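PDB 3R2U: metallo-beta-lactamase family protein from Staphylococcus aureus, which probably acts as an iron-dependent enzyme of the metallo-beta-lactamase superfamily, with a rhodanese-like domain in the same chain. Local coordinates for residues Asp32-Gln37 with Thr352-Leu357; Gly222-Lys227 with Phe325-Gly330; Pro267-Gln272 with Leu333-Glu338. All blocks are in the same frame, centred on the assembly; numbering follows the deposited sequence.

Interaction 1 (Asp32-Gln37 with Thr352-Leu357)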
loop_
_atom_site.group_PDB
_atom_site.type_symbol
_atom_site.label_atom_id
_atom_site.label_comp_id
_atom_site.label_asym_id
_atom_site.label_seq_id
_atom_site.Cartn_x
_atom_site.Cartn_y
_atom_site.Cartn_z
ATOM N N ASP A 32 -14.270 -10.264 -8.466
ATOM C CA ASP A 32 -14.413 -8.839 -8.162
ATOM C C ASP A 32 -15.656 -8.693 -7.300
ATOM O O ASP A 32 -16.763 -9.006 -7.726
ATOM C CB ASP A 32 -14.534 -7.983 -9.398
ATOM C CG ASP A 32 -14.674 -6.508 -9.041
ATOM O OD1 ASP A 32 -15.718 -6.111 -8.462
ATOM O OD2 ASP A 32 -13.730 -5.758 -9.309
ATOM N N LYS A 33 -15.479 -8.225 -6.082
ATOM C CA LYS A 33 -16.614 -8.091 -5.164
ATOM C C LYS A 33 -17.685 -7.082 -5.636
ATOM O O LYS A 33 -18.886 -7.274 -5.389
ATOM C CB LYS A 33 -16.109 -7.708 -3.783
ATOM C CG LYS A 33 -15.498 -6.293 -3.728
ATOM C CD LYS A 33 -15.137 -5.885 -2.309
ATOM C CE LYS A 33 -14.699 -4.428 -2.257
ATOM N NZ LYS A 33 -14.423 -3.989 -0.873
ATOM N N HIS A 34 -17.279 -6.013 -6.319
ATOM C CA HIS A 34 -18.257 -4.999 -6.770
ATOM C C HIS A 34 -19.088 -5.493 -7.934
ATOM O O HIS A 34 -20.304 -5.237 -8.019
ATOM C CB HIS A 34 -17.560 -3.714 -7.157
ATOM C CG HIS A 34 -16.883 -3.043 -6.016
ATOM N ND1 HIS A 34 -15.513 -3.006 -5.882
ATOM C CD2 HIS A 34 -17.390 -2.412 -4.928
ATOM C CE1 HIS A 34 -15.205 -2.339 -4.787
ATOM N NE2 HIS A 34 -16.325 -1.975 -4.188
ATOM N N LEU A 35 -18.431 -6.229 -8.818
ATOM C CA LEU A 35 -19.080 -6.794 -9.986
ATOM C C LEU A 35 -19.783 -8.121 -9.691
ATOM O O LEU A 35 -20.625 -8.535 -10.471
ATOM C CB LEU A 35 -18.034 -7.050 -11.084
ATOM C CG LEU A 35 -17.175 -5.878 -11.549
ATOM C CD1 LEU A 35 -16.131 -6.353 -12.584
ATOM C CD2 LEU A 35 -18.045 -4.764 -12.108
ATOM N N SER A 36 -19.420 -8.784 -8.584
ATOM C CA SER A 36 -19.909 -10.142 -8.251
ATOM C C SER A 36 -19.555 -11.071 -9.408
ATOM O O SER A 36 -20.318 -11.986 -9.766
ATOM C CB SER A 36 -21.411 -10.177 -8.017
ATOM O OG SER A 36 -21.781 -9.457 -6.862
ATOM N N GLN A 37 -18.365 -10.855 -9.958
ATOM C CA GLN A 37 -17.926 -11.525 -11.172
ATOM C C GLN A 37 -16.691 -12.366 -10.976
ATOM O O GLN A 37 -15.732 -11.937 -10.332
ATOM C CB GLN A 37 -17.693 -10.439 -12.230
ATOM C CG GLN A 37 -17.424 -10.924 -13.660
ATOM C CD GLN A 37 -15.969 -11.166 -13.977
ATOM O OE1 GLN A 37 -15.076 -10.622 -13.324
ATOM N NE2 GLN A 37 -15.719 -11.979 -15.001
ATOM N N THR A 352 -13.257 5.496 -8.986
ATOM C CA THR A 352 -12.981 5.756 -10.402
ATOM C C THR A 352 -12.569 4.469 -11.109
ATOM O O THR A 352 -13.071 4.144 -12.181
ATOM C CB THR A 352 -11.865 6.828 -10.543
ATOM O OG1 THR A 352 -12.347 8.095 -10.045
ATOM C CG2 THR A 352 -11.432 6.986 -11.978
ATOM N N HIS A 353 -11.666 3.728 -10.489
ATOM C CA HIS A 353 -11.213 2.443 -11.037
ATOM C C HIS A 353 -12.385 1.442 -11.152
ATOM O O HIS A 353 -12.555 0.794 -12.181
ATOM C CB HIS A 353 -10.077 1.878 -10.179
ATOM C CG HIS A 353 -9.683 0.499 -10.563
ATOM N ND1 HIS A 353 -8.876 0.238 -11.643
ATOM C CD2 HIS A 353 -10.046 -0.705 -10.061
ATOM C CE1 HIS A 353 -8.726 -1.070 -11.766
ATOM N NE2 HIS A 353 -9.430 -1.665 -10.822
ATOM N N THR A 354 -13.204 1.331 -10.105
ATOM C CA THR A 354 -14.360 0.433 -10.142
ATOM C C THR A 354 -15.300 0.800 -11.297
ATOM O O THR A 354 -15.775 -0.074 -12.006
ATOM C CB THR A 354 -15.073 0.378 -8.777
ATOM O OG1 THR A 354 -14.144 -0.087 -7.795
ATOM C CG2 THR A 354 -16.274 -0.588 -8.797
ATOM N N LEU A 355 -15.524 2.091 -11.525
ATOM C CA LEU A 355 -16.373 2.520 -12.637
ATOM C C LEU A 355 -15.796 2.125 -13.993
ATOM O O LEU A 355 -16.551 1.819 -14.928
ATOM C CB LEU A 355 -16.670 4.008 -12.563
ATOM C CG LEU A 355 -17.624 4.356 -11.406
ATOM C CD1 LEU A 355 -17.764 5.880 -11.245
ATOM C CD2 LEU A 355 -19.001 3.713 -11.605
ATOM N N GLN A 356 -14.468 2.131 -14.113
ATOM C CA GLN A 356 -13.855 1.694 -15.357
ATOM C C GLN A 356 -14.146 0.198 -15.577
ATOM O O GLN A 356 -14.163 -0.280 -16.713
ATOM C CB GLN A 356 -12.357 1.944 -15.382
ATOM C CG GLN A 356 -11.965 3.410 -15.241
ATOM C CD GLN A 356 -10.510 3.634 -15.582
ATOM O OE1 GLN A 356 -9.665 3.675 -14.708
ATOM N NE2 GLN A 356 -10.214 3.717 -16.859
ATOM N N LEU A 357 -14.379 -0.538 -14.500
ATOM C CA LEU A 357 -14.696 -1.943 -14.640
ATOM C C LEU A 357 -16.098 -2.155 -15.241
ATOM O O LEU A 357 -16.410 -3.245 -15.713
ATOM C CB LEU A 357 -14.491 -2.708 -13.336
ATOM C CG LEU A 357 -13.053 -2.635 -12.805
ATOM C CD1 LEU A 357 -12.884 -3.577 -11.636
ATOM C CD2 LEU A 357 -12.000 -2.930 -13.895
HETATM O O HOH W 1 -13.885 -3.320 -8.059
#
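With OG1 beside the backbone N (chi1 -60°), Thr354 turns both branches of its side chain to the His34 ring, which its own chi1 of -65° swings toward the helix. The two side chains cross at about a right angle: the methyl CG2 of Thr354 lies 3.8 Å from His34 CB, while OG1 stands obliquely to the ring, 3.7 Å from ND1. That gap is bridged by water rather than by a direct bond. One molecule donates to Asp32 OD2 at 2.7 Å, pairs with His34 ND1 at the same length and reaches Thr354 OG1 at 3.3 Å, so three side chains from two segments share it. Thr354 OG1 has further hydrogen-bond partners in the hydroxyl of Tyr321, whose ring stacks on His34, and the carbonyl of Lys350. Beside the water, Leu357 CD1 packs 3.3 Å from Asp32 OD2, and CD1 of Leu35 rests on Leu357 CB at 4.1 Å. The carboxylate is steadied from within its own turn, where OD1 accepts from the backbone N of Leu35 (2.7 Å, N-H...O 161°) and more weakly from that of His34. This is an Asx motif in a tight hairpin turn with a G1 beta bulge, Ser36 and Gln37 both facing Asp32; the turn joins strands 25-32 and 37-44 of the metallo-beta-lactamase fold and meets the C-terminal part of helix 345-356.

Interaction 2 (Gly222-Lys227 with Phe325-Gly330)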
loop_
_atom_site.group_PDB
_atom_site.type_symbol
_atom_site.label_atom_id
_atom_site.label_comp_id
_atom_site.label_asym_id
_atom_site.label_seq_id
_atom_site.Cartn_x
_atom_site.Cartn_y
_atom_site.Cartn_z
ATOM N N GLY A 222 -23.650 -11.436 -4.345
ATOM C CA GLY A 222 -23.399 -10.000 -4.286
ATOM C C GLY A 222 -24.336 -9.131 -5.107
ATOM O O GLY A 222 -24.461 -7.935 -4.836
ATOM N N SER A 223 -24.988 -9.710 -6.109
ATOM C CA SER A 223 -25.896 -8.947 -6.960
ATOM C C SER A 223 -27.369 -9.301 -6.721
ATOM O O SER A 223 -27.733 -10.485 -6.760
ATOM C CB SER A 223 -25.571 -9.185 -8.438
ATOM O OG SER A 223 -26.399 -8.395 -9.279
ATOM N N PRO A 224 -28.214 -8.272 -6.460
ATOM C CA PRO A 224 -29.669 -8.441 -6.321
ATOM C C PRO A 224 -30.279 -9.189 -7.523
ATOM O O PRO A 224 -31.344 -9.818 -7.392
ATOM C CB PRO A 224 -30.186 -6.999 -6.275
ATOM C CG PRO A 224 -29.066 -6.211 -5.679
ATOM C CD PRO A 224 -27.780 -6.918 -6.049
ATOM N N CYS A 225 -29.602 -9.111 -8.679
ATOM C CA CYS A 225 -30.031 -9.814 -9.897
ATOM C C CYS A 225 -29.660 -11.309 -9.883
ATOM O O CYS A 225 -29.803 -12.004 -10.892
ATOM C CB CYS A 225 -29.451 -9.134 -11.142
ATOM S SG CYS A 225 -30.074 -7.460 -11.379
ATOM N N GLY A 226 -29.179 -11.789 -8.737
ATOM C CA GLY A 226 -28.827 -13.193 -8.548
ATOM C C GLY A 226 -28.776 -13.439 -7.051
ATOM O O GLY A 226 -27.702 -13.728 -6.494
ATOM N N LYS A 227 -29.924 -13.303 -6.384
ATOM C CA LYS A 227 -29.989 -13.493 -4.929
ATOM C C LYS A 227 -29.633 -14.928 -4.528
ATOM O O LYS A 227 -29.086 -15.158 -3.450
ATOM C CB LYS A 227 -31.379 -13.125 -4.383
ATOM C CG LYS A 227 -31.789 -11.676 -4.627
ATOM C CD LYS A 227 -33.149 -11.361 -4.014
ATOM C CE LYS A 227 -33.631 -9.967 -4.410
ATOM N NZ LYS A 227 -33.830 -9.839 -5.890
ATOM N N PHE A 325 -21.727 -0.717 -4.313
ATOM C CA PHE A 325 -21.477 0.459 -5.140
ATOM C C PHE A 325 -21.982 0.345 -6.581
ATOM O O PHE A 325 -22.716 1.227 -7.077
ATOM C CB PHE A 325 -19.971 0.749 -5.147
ATOM C CG PHE A 325 -19.597 1.914 -5.967
ATOM C CD1 PHE A 325 -20.009 3.183 -5.607
ATOM C CD2 PHE A 325 -18.819 1.761 -7.099
ATOM C CE1 PHE A 325 -19.661 4.274 -6.380
ATOM C CE2 PHE A 325 -18.468 2.839 -7.849
ATOM C CZ PHE A 325 -18.886 4.094 -7.506
ATOM N N ILE A 326 -21.599 -0.729 -7.264
ATOM C CA ILE A 326 -22.012 -0.898 -8.659
ATOM C C ILE A 326 -23.484 -1.216 -8.751
ATOM O O ILE A 326 -24.167 -0.661 -9.591
ATOM C CB ILE A 326 -21.167 -1.960 -9.419
ATOM C CG1 ILE A 326 -19.742 -1.426 -9.651
ATOM C CG2 ILE A 326 -21.844 -2.356 -10.783
ATOM C CD1 ILE A 326 -19.652 -0.107 -10.421
ATOM N N ASN A 327 -23.964 -2.113 -7.893
ATOM C CA ASN A 327 -25.385 -2.470 -7.847
ATOM C C ASN A 327 -26.280 -1.221 -7.744
ATOM O O ASN A 327 -27.352 -1.158 -8.341
ATOM C CB ASN A 327 -25.669 -3.378 -6.636
ATOM C CG ASN A 327 -24.992 -4.755 -6.743
ATOM O OD1 ASN A 327 -24.644 -5.211 -7.835
ATOM N ND2 ASN A 327 -24.822 -5.423 -5.604
ATOM N N GLN A 328 -25.836 -0.230 -6.972
ATOM C CA GLN A 328 -26.611 0.991 -6.788
ATOM C C GLN A 328 -26.372 2.041 -7.854
ATOM O O GLN A 328 -27.318 2.664 -8.316
ATOM C CB GLN A 328 -26.325 1.601 -5.405
ATOM C CG GLN A 328 -26.920 0.797 -4.279
ATOM C CD GLN A 328 -28.416 1.031 -4.150
ATOM O OE1 GLN A 328 -29.218 0.107 -4.305
ATOM N NE2 GLN A 328 -28.800 2.286 -3.914
ATOM N N ILE A 329 -25.120 2.226 -8.264
ATOM C CA ILE A 329 -24.804 3.296 -9.202
ATOM C C ILE A 329 -25.338 3.014 -10.603
ATOM O O ILE A 329 -25.572 3.945 -11.369
ATOM C CB ILE A 329 -23.303 3.665 -9.217
ATOM C CG1 ILE A 329 -23.134 5.145 -9.616
ATOM C CG2 ILE A 329 -22.496 2.720 -10.112
ATOM C CD1 ILE A 329 -21.699 5.659 -9.448
ATOM N N GLY A 330 -25.552 1.736 -10.912
ATOM C CA GLY A 330 -26.068 1.334 -12.207
ATOM C C GLY A 330 -27.396 1.971 -12.539
ATOM O O GLY A 330 -27.708 2.204 -13.711
#
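Ser223, in an irregular loop, and Asn327, in a short helix, bring their CA atoms to 6.6 Å, and the loop turns its Gly222 carbonyl to the helix, with a positive phi at Gly222 (126°) at which a side chain would press against the preceding carbonyl O, so that glycine suits the position. Asn327 carries the contact from the helical side. Its amide nitrogen ND2 donates to Gly222 O at 2.7 Å, a moderately bent bond (N-H...O 143°) whose acceptor lies close to the plane of the asparagine amide. The same nitrogen also pairs with Asn324 OD1 just before the helix, so two oxygens grip ND2 and help fix the rotation of the amide. Pro224 reaches the amide with its ring carbon CD, 3.3 Å from ND2 and 3.6 Å from CG of Asn327, although this proline is poorly ordered. On the oxygen end, Ser223 OG remains 3.9 Å from Asn327 OD1, near but not bonded. Within the loop, Gly226 N donates to Ser223 O at 2.8 Å, closing a tight turn. The contact lies at the surface, where the loop between strands 214-217 and 235-236 meets helix 325-329, while Phe325 and Ile326 of that helix pack onto Thr354 in helix 345-356.

Interaction 3 (Pro267-Gln272 with Leu333-Glu338)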
loop_
_atom_site.group_PDB
_atom_site.type_symbol
_atom_site.label_atom_id
_atom_site.label_comp_id
_atom_site.label_asym_id
_atom_site.label_seq_id
_atom_site.Cartn_x
_atom_site.Cartn_y
_atom_site.Cartn_z
ATOM N N PRO A 267 -30.764 -3.231 -13.503
ATOM C CA PRO A 267 -30.358 -1.827 -13.434
ATOM C C PRO A 267 -30.058 -1.288 -14.832
ATOM O O PRO A 267 -29.732 -2.062 -15.770
ATOM C CB PRO A 267 -29.104 -1.847 -12.556
ATOM C CG PRO A 267 -28.665 -3.287 -12.515
ATOM C CD PRO A 267 -29.835 -4.139 -12.809
ATOM N N HIS A 268 -30.144 0.026 -14.967
ATOM C CA HIS A 268 -29.981 0.661 -16.267
ATOM C C HIS A 268 -28.652 0.431 -16.963
ATOM O O HIS A 268 -28.624 0.372 -18.172
ATOM C CB HIS A 268 -30.278 2.173 -16.186
ATOM C CG HIS A 268 -31.637 2.484 -15.648
ATOM N ND1 HIS A 268 -32.785 1.940 -16.180
ATOM C CD2 HIS A 268 -32.034 3.285 -14.632
ATOM C CE1 HIS A 268 -33.833 2.381 -15.503
ATOM N NE2 HIS A 268 -33.403 3.199 -14.560
ATOM N N HIS A 269 -27.556 0.271 -16.242
ATOM C CA HIS A 269 -26.281 0.096 -16.948
ATOM C C HIS A 269 -26.182 -1.220 -17.741
ATOM O O HIS A 269 -25.361 -1.318 -18.657
ATOM C CB HIS A 269 -25.062 0.268 -16.020
ATOM C CG HIS A 269 -24.860 -0.854 -15.053
ATOM N ND1 HIS A 269 -25.802 -1.202 -14.108
ATOM C CD2 HIS A 269 -23.794 -1.663 -14.844
ATOM C CE1 HIS A 269 -25.332 -2.197 -13.373
ATOM N NE2 HIS A 269 -24.111 -2.494 -13.795
ATOM N N PHE A 270 -26.995 -2.219 -17.405
ATOM C CA PHE A 270 -26.935 -3.502 -18.137
ATOM C C PHE A 270 -27.071 -3.313 -19.654
ATOM O O PHE A 270 -26.261 -3.848 -20.417
ATOM C CB PHE A 270 -27.968 -4.507 -17.607
ATOM C CG PHE A 270 -27.526 -5.264 -16.358
ATOM C CD1 PHE A 270 -26.678 -4.685 -15.415
ATOM C CD2 PHE A 270 -28.023 -6.538 -16.100
ATOM C CE1 PHE A 270 -26.297 -5.383 -14.259
ATOM C CE2 PHE A 270 -27.655 -7.242 -14.949
ATOM C CZ PHE A 270 -26.795 -6.656 -14.026
ATOM N N ALA A 271 -28.058 -2.527 -20.084
ATOM C CA ALA A 271 -28.276 -2.310 -21.508
ATOM C C ALA A 271 -27.049 -1.694 -22.164
ATOM O O ALA A 271 -26.684 -2.042 -23.289
ATOM C CB ALA A 271 -29.494 -1.430 -21.737
ATOM N N GLN A 272 -26.386 -0.801 -21.454
ATOM C CA GLN A 272 -25.215 -0.117 -22.008
ATOM C C GLN A 272 -24.035 -1.051 -22.087
ATOM O O GLN A 272 -23.248 -0.961 -23.014
ATOM C CB GLN A 272 -24.854 1.097 -21.140
ATOM C CG GLN A 272 -23.642 1.941 -21.624
ATOM C CD GLN A 272 -23.936 2.721 -22.897
ATOM O OE1 GLN A 272 -25.080 2.809 -23.340
ATOM N NE2 GLN A 272 -22.905 3.285 -23.485
ATOM N N LEU A 333 -25.962 5.999 -13.198
ATOM C CA LEU A 333 -24.831 6.356 -14.047
ATOM C C LEU A 333 -25.310 6.695 -15.436
ATOM O O LEU A 333 -26.046 5.931 -16.031
ATOM C CB LEU A 333 -23.801 5.205 -14.120
ATOM C CG LEU A 333 -22.427 5.554 -14.721
ATOM C CD1 LEU A 333 -21.703 6.586 -13.891
ATOM C CD2 LEU A 333 -21.564 4.321 -14.854
ATOM N N ASN A 334 -24.937 7.865 -15.926
ATOM C CA ASN A 334 -25.264 8.250 -17.292
ATOM C C ASN A 334 -23.944 8.207 -18.109
ATOM O O ASN A 334 -23.054 9.063 -17.931
ATOM C CB ASN A 334 -25.905 9.632 -17.303
ATOM C CG ASN A 334 -26.422 10.021 -18.658
ATOM O OD1 ASN A 334 -25.918 9.574 -19.690
ATOM N ND2 ASN A 334 -27.433 10.868 -18.668
ATOM N N TYR A 335 -23.812 7.195 -18.983
ATOM C CA TYR A 335 -22.591 7.017 -19.772
ATOM C C TYR A 335 -22.298 8.137 -20.754
ATOM O O TYR A 335 -21.177 8.258 -21.229
ATOM C CB TYR A 335 -22.620 5.677 -20.531
ATOM C CG TYR A 335 -22.376 4.476 -19.652
ATOM C CD1 TYR A 335 -23.378 3.981 -18.829
ATOM C CD2 TYR A 335 -21.143 3.823 -19.649
ATOM C CE1 TYR A 335 -23.167 2.887 -18.039
ATOM C CE2 TYR A 335 -20.934 2.704 -18.868
ATOM C CZ TYR A 335 -21.953 2.250 -18.057
ATOM O OH TYR A 335 -21.791 1.162 -17.242
ATOM N N ASP A 336 -23.294 8.951 -21.048
ATOM C CA ASP A 336 -23.155 10.042 -22.001
ATOM C C ASP A 336 -22.709 11.345 -21.347
ATOM O O ASP A 336 -22.600 12.375 -22.032
ATOM C CB ASP A 336 -24.497 10.273 -22.716
ATOM C CG ASP A 336 -25.021 9.009 -23.421
ATOM O OD1 ASP A 336 -24.212 8.217 -23.902
ATOM O OD2 ASP A 336 -26.245 8.822 -23.523
ATOM N N GLN A 337 -22.497 11.338 -20.030
ATOM C CA GLN A 337 -22.077 12.565 -19.352
ATOM C C GLN A 337 -20.832 12.363 -18.512
ATOM O O GLN A 337 -20.561 11.268 -18.030
ATOM C CB GLN A 337 -23.183 13.073 -18.417
ATOM C CG GLN A 337 -24.508 13.357 -19.093
ATOM C CD GLN A 337 -25.544 13.976 -18.156
ATOM O OE1 GLN A 337 -25.213 14.503 -17.081
ATOM N NE2 GLN A 337 -26.802 13.959 -18.590
ATOM N N GLU A 338 -20.095 13.438 -18.342
ATOM C CA GLU A 338 -18.968 13.469 -17.429
ATOM C C GLU A 338 -19.566 13.670 -16.035
ATOM O O GLU A 338 -20.526 14.419 -15.858
ATOM C CB GLU A 338 -18.014 14.614 -17.762
ATOM C CG GLU A 338 -17.482 14.585 -19.198
ATOM C CD GLU A 338 -16.427 15.681 -19.455
ATOM O OE1 GLU A 338 -16.579 16.438 -20.439
ATOM O OE2 GLU A 338 -15.462 15.796 -18.664
#
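Gln272 lays its CG over the centre of the Tyr335 ring, 3.5 Å from the centroid and 13° off the ring normal, a CH-pi contact. The glutamine chain leaves with CG opposite the backbone N and then bends at chi2 (70°), which carries its amide past the ring toward the base of the tyrosine, NE2 ending 3.8 Å from Tyr335 CB. The two side chains run in opposite directions, their amide and ring planes 32° apart. Tyr335 occupies the first central position of a type I beta turn, Asn334 to Gln337, reinforced by an Asx turn in which Asn334 OD1 accepts from the backbone N of Asp336 at 3.0 Å. This turn precedes strand 339-342 of the parallel four-stranded sheet, whereas Gln272 belongs to helix 269-279. At the far end of the phenol, His269 CB meets the ring at its edge, 3.6 Å from OH and 3.8 Å from CE1; CG of His269 lies between its backbone N and carbonyl carbon, and Phe270 CD1 sits over one face of the imidazole, offset toward the rim. The tyrosine hydroxyl is hydrogen-bonded to the carbonyl of Ile358, while Met273 and Ile276 of helix 269-279 also touch the side chain.

In the fold
The three contacts lie close together, with the centre of interaction 2 about 11 Å from that of interaction 1 and about 14 Å from that of interaction 3. Along the chain, interaction 1 spans the other two, whose segments alternate in the order 222-227, 267-272, 325-330, 333-338. Each joins an earlier segment to the part that builds the parallel sheet of strands 298-301, 317-318, 339-342 and 363-367. Helix 325-329 touches both other contacts: Ile326 packs against Thr354 of interaction 1 and His269 of interaction 3. Together the three contacts join this later region to the hairpin of strands 25-32 and 37-44, the loop after strand 214-217 and helix 269-279, with Leu35, Ser223 and His269 side chains each about 10 to 11 Å from the iron.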